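Local coordinates for protein sgbp-b (PDB 7K44) that probably binds xyloglucan at the bacterial cell surface, as a calcium-containing surface glycan-binding protein of a polysaccharide utilization locus, at residues V211-Y214 with D215-W219; T345-G348 with E349-K352. One frame throughout, in Å; residues are numbered along the deposited sequence.

Interaction 1: V211-Y214 with D215-W219; sequences VLNY and DNIGW. With CA (calcium ion), chain B.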
# COMPACT_ATOMS: atom_id res chain seq x y z
N VAL A 211 5.18 17.92 -10.23
CA VAL A 211 5.08 19.36 -10.42
C VAL A 211 5.87 20.16 -9.39
O VAL A 211 6.10 21.36 -9.60
CB VAL A 211 3.61 19.84 -10.47
CG1 VAL A 211 2.85 19.09 -11.56
CG2 VAL A 211 2.93 19.66 -9.11
N LEU A 212 6.29 19.53 -8.30
CA LEU A 212 7.07 20.21 -7.27
C LEU A 212 7.79 19.16 -6.45
O LEU A 212 7.15 18.30 -5.83
CB LEU A 212 6.16 21.04 -6.36
CG LEU A 212 6.84 21.64 -5.13
CD1 LEU A 212 7.92 22.67 -5.52
CD2 LEU A 212 5.84 22.31 -4.21
N ASN A 213 9.12 19.23 -6.43
CA ASN A 213 9.89 18.31 -5.59
C ASN A 213 10.99 18.98 -4.79
O ASN A 213 11.75 18.28 -4.12
CB ASN A 213 10.44 17.11 -6.39
CG ASN A 213 11.51 17.50 -7.38
OD1 ASN A 213 11.99 18.63 -7.40
ND2 ASN A 213 11.89 16.55 -8.23
N TYR A 214 11.09 20.30 -4.83
CA TYR A 214 12.07 21.06 -4.06
C TYR A 214 13.51 20.77 -4.46
O TYR A 214 14.44 21.21 -3.76
CB TYR A 214 11.89 20.88 -2.56
CG TYR A 214 10.52 21.30 -2.07
CD1 TYR A 214 10.09 22.61 -2.22
CD2 TYR A 214 9.69 20.40 -1.43
CE1 TYR A 214 8.84 23.01 -1.77
CE2 TYR A 214 8.44 20.78 -0.96
CZ TYR A 214 8.03 22.09 -1.12
OH TYR A 214 6.82 22.52 -0.66
N ASP A 215 13.70 20.04 -5.56
CA ASP A 215 15.02 19.73 -6.06
C ASP A 215 15.10 20.37 -7.45
O ASP A 215 15.33 21.58 -7.55
CB ASP A 215 15.27 18.22 -6.00
CG ASP A 215 15.25 17.67 -4.57
OD1 ASP A 215 16.13 18.07 -3.77
OD2 ASP A 215 14.37 16.86 -4.23
N ASN A 216 14.86 19.61 -8.51
CA ASN A 216 14.94 20.14 -9.86
C ASN A 216 13.60 20.66 -10.40
O ASN A 216 13.60 21.32 -11.45
CB ASN A 216 15.49 19.07 -10.82
CG ASN A 216 14.68 17.79 -10.78
OD1 ASN A 216 14.35 17.29 -9.70
ND2 ASN A 216 14.38 17.24 -11.95
N ILE A 217 12.48 20.40 -9.73
CA ILE A 217 11.15 20.77 -10.23
C ILE A 217 10.48 21.70 -9.22
O ILE A 217 10.20 21.29 -8.08
CB ILE A 217 10.25 19.54 -10.47
CG1 ILE A 217 10.96 18.48 -11.32
CG2 ILE A 217 8.93 19.99 -11.11
CD1 ILE A 217 11.29 18.92 -12.69
N GLY A 218 10.19 22.92 -9.66
CA GLY A 218 9.51 23.88 -8.81
C GLY A 218 10.42 24.49 -7.76
O GLY A 218 11.63 24.25 -7.70
N TRP A 219 9.81 25.32 -6.92
CA TRP A 219 10.59 26.05 -5.93
C TRP A 219 9.70 26.47 -4.76
O TRP A 219 8.49 26.68 -4.92
CB TRP A 219 11.26 27.27 -6.56
CG TRP A 219 10.30 28.34 -7.05
CD1 TRP A 219 9.86 29.43 -6.35
CD2 TRP A 219 9.66 28.41 -8.33
NE1 TRP A 219 8.99 30.17 -7.12
CE2 TRP A 219 8.85 29.56 -8.34
CE3 TRP A 219 9.70 27.61 -9.48
CZ2 TRP A 219 8.08 29.93 -9.44
CZ3 TRP A 219 8.93 27.97 -10.57
CH2 TRP A 219 8.13 29.12 -10.54
CA CA B . 12.50 16.33 -2.87
O HOH W 1 11.95 14.81 -4.66
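N213 and N216 both carry CG in the space between the backbone N and the carbonyl carbon (chi1 68° for N213), and this folds the two amides back over the loop until they meet. The bond between them runs from N213 ND2 to N216 OD1 at 3.0 Å; the acceptor lies close to the plane of the N213 amide, while the two amide planes are turned 40° apart. The other end of the N213 amide faces backbone. Its OD1 accepts from D215 N at 2.9 Å and from I217 N at 3.0 Å, the two donors arriving from opposite faces of the amide plane, so that three bonds in all fix the rotation of this side chain. The backbone closes the loop as well: N213 N gives an almost straight bond (171°) to I217 O at 2.9 Å, and L212 CA approaches the same oxygen by a CH...O contact. I217 turns CG2 onto V211 O at 3.5 Å. G218 passes beside L212 CD1 with a positive phi, where a CB would clash with that methyl. N213 O and D215 OD2 each bind the calcium at 2.4 Å, joined by a water, D241, K243 and D378. The buried ring of Y214 has L212 CG over one face and is tied by its OH to N263. V211 and L212 both face F380 in a classic beta bulge, from which the chain enters an Asx turn at N213 whose residues N213 and D215 supply two of the calcium ligands.

Interaction 2: T345-G348 with E349-K352; sequences TTWG and EFQK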
# COMPACT_ATOMS: atom_id res chain seq x y z
N THR A 345 -12.37 22.13 -16.48
CA THR A 345 -12.85 20.77 -16.71
C THR A 345 -11.83 19.86 -17.36
O THR A 345 -12.00 18.63 -17.30
CB THR A 345 -14.13 20.76 -17.56
OG1 THR A 345 -13.90 21.47 -18.79
CG2 THR A 345 -15.28 21.40 -16.81
N THR A 346 -10.82 20.40 -18.03
CA THR A 346 -9.77 19.58 -18.61
C THR A 346 -8.42 20.04 -18.08
O THR A 346 -8.25 21.19 -17.68
CB THR A 346 -9.74 19.62 -20.14
OG1 THR A 346 -9.37 20.92 -20.59
CG2 THR A 346 -11.11 19.23 -20.72
N TRP A 347 -7.47 19.10 -18.09
CA TRP A 347 -6.12 19.40 -17.63
C TRP A 347 -5.52 20.55 -18.43
O TRP A 347 -4.94 21.49 -17.86
CB TRP A 347 -5.28 18.12 -17.77
CG TRP A 347 -3.82 18.31 -17.58
CD1 TRP A 347 -2.85 18.08 -18.50
CD2 TRP A 347 -3.15 18.76 -16.39
NE1 TRP A 347 -1.62 18.36 -17.97
CE2 TRP A 347 -1.78 18.79 -16.68
CE3 TRP A 347 -3.59 19.15 -15.12
CZ2 TRP A 347 -0.83 19.18 -15.74
CZ3 TRP A 347 -2.65 19.54 -14.19
CH2 TRP A 347 -1.29 19.57 -14.50
N GLY A 348 -5.68 20.51 -19.75
CA GLY A 348 -5.11 21.56 -20.59
C GLY A 348 -5.64 22.94 -20.26
O GLY A 348 -4.90 23.92 -20.27
N GLU A 349 -6.94 23.03 -19.98
CA GLU A 349 -7.50 24.32 -19.60
C GLU A 349 -6.92 24.80 -18.27
O GLU A 349 -6.63 25.99 -18.11
CB GLU A 349 -9.03 24.29 -19.60
CG GLU A 349 -9.65 24.00 -20.98
CD GLU A 349 -9.44 25.12 -22.00
OE1 GLU A 349 -10.44 25.79 -22.35
OE2 GLU A 349 -8.30 25.31 -22.48
N PHE A 350 -6.71 23.89 -17.31
CA PHE A 350 -6.05 24.30 -16.07
C PHE A 350 -4.62 24.76 -16.33
O PHE A 350 -4.15 25.72 -15.70
CB PHE A 350 -6.06 23.17 -15.04
CG PHE A 350 -5.20 23.47 -13.84
CD1 PHE A 350 -5.63 24.39 -12.89
CD2 PHE A 350 -3.97 22.85 -13.68
CE1 PHE A 350 -4.85 24.68 -11.78
CE2 PHE A 350 -3.17 23.15 -12.58
CZ PHE A 350 -3.62 24.06 -11.62
N GLN A 351 -3.90 24.07 -17.21
CA GLN A 351 -2.54 24.48 -17.53
C GLN A 351 -2.51 25.89 -18.11
O GLN A 351 -1.57 26.65 -17.86
CB GLN A 351 -1.94 23.54 -18.56
CG GLN A 351 -1.60 22.16 -18.07
CD GLN A 351 -0.92 21.37 -19.15
OE1 GLN A 351 -1.46 21.21 -20.24
NE2 GLN A 351 0.30 20.91 -18.87
N LYS A 352 -3.52 26.24 -18.90
CA LYS A 352 -3.55 27.55 -19.53
C LYS A 352 -3.93 28.66 -18.56
O LYS A 352 -3.70 29.84 -18.86
CB LYS A 352 -4.48 27.55 -20.74
CG LYS A 352 -3.89 26.80 -21.92
CD LYS A 352 -4.92 26.54 -23.00
CE LYS A 352 -4.31 25.65 -24.08
NZ LYS A 352 -3.63 24.46 -23.47
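G348 O receives two donors from K352, the backbone N at 3.0 Å and, weakly, NZ at 3.5 Å, the lysine chain bending at its last torsion (chi4 49°) to return over the carbonyl. One turn earlier the helix begins with a cap: T346 OG1 accepts from E349 N at 3.3 Å, a long but fairly straight bond. T346 O then takes F350 N, and W347 O takes Q351 N at 2.9 Å nearly in line with the carbonyl bond.

The side chains that carry the contact gather round W347, whose CG stands anti to the backbone N (chi1 169°), which brings the indole up against F350 and Q351. Q351 CG sits over one face of the indole, 3.9 Å from the centroid of the five-membered ring in a CH-pi contact. From there the amide runs on past the NE1 corner of the indole, CD 3.3 Å from W347 NE1, its plane 29° from that of the ring. NE2 is held beyond the helix by W267 O. F350 meets the six-membered ring obliquely, CD2 reaching CZ3 of W347 at 3.6 Å. A leucine in place of W347 would probably leave Q351 CG without its aromatic face and open a gap beside F350.

This short helix, 347-352, comes between strands 331-337 and 357-364 along the chain. W347 packs on I269 and L274 of a loop, the F350 ring meets W267 edge-to-face and K306 by a cation-pi contact, and backbone bonds from W347 and G348 to T278 and T276 join the helix start to that loop.

In the fold
Both interactions belong to the xyloglucan-binding domain at the C-terminal end of the chain, and they come in series: 211-219 starts on strand 210-212 and turns towards strand 219-222, whereas 345-352 holds the helix that comes between strands 331-337 and 357-364 in the sequence. Their centres are 20 Å apart, and the nearest atoms, about 5 Å from each other, do not touch. The loop residues W267 and I269 link them, V211 of interaction 1 and the helix of interaction 2 both packing on these two. Interaction 1 leads from the seven-stranded sheet, through strand 210-212, to the five-stranded sheet, through strand 219-222. Thus a calcium-bound turn and a helix share one loop within this mainly beta domain.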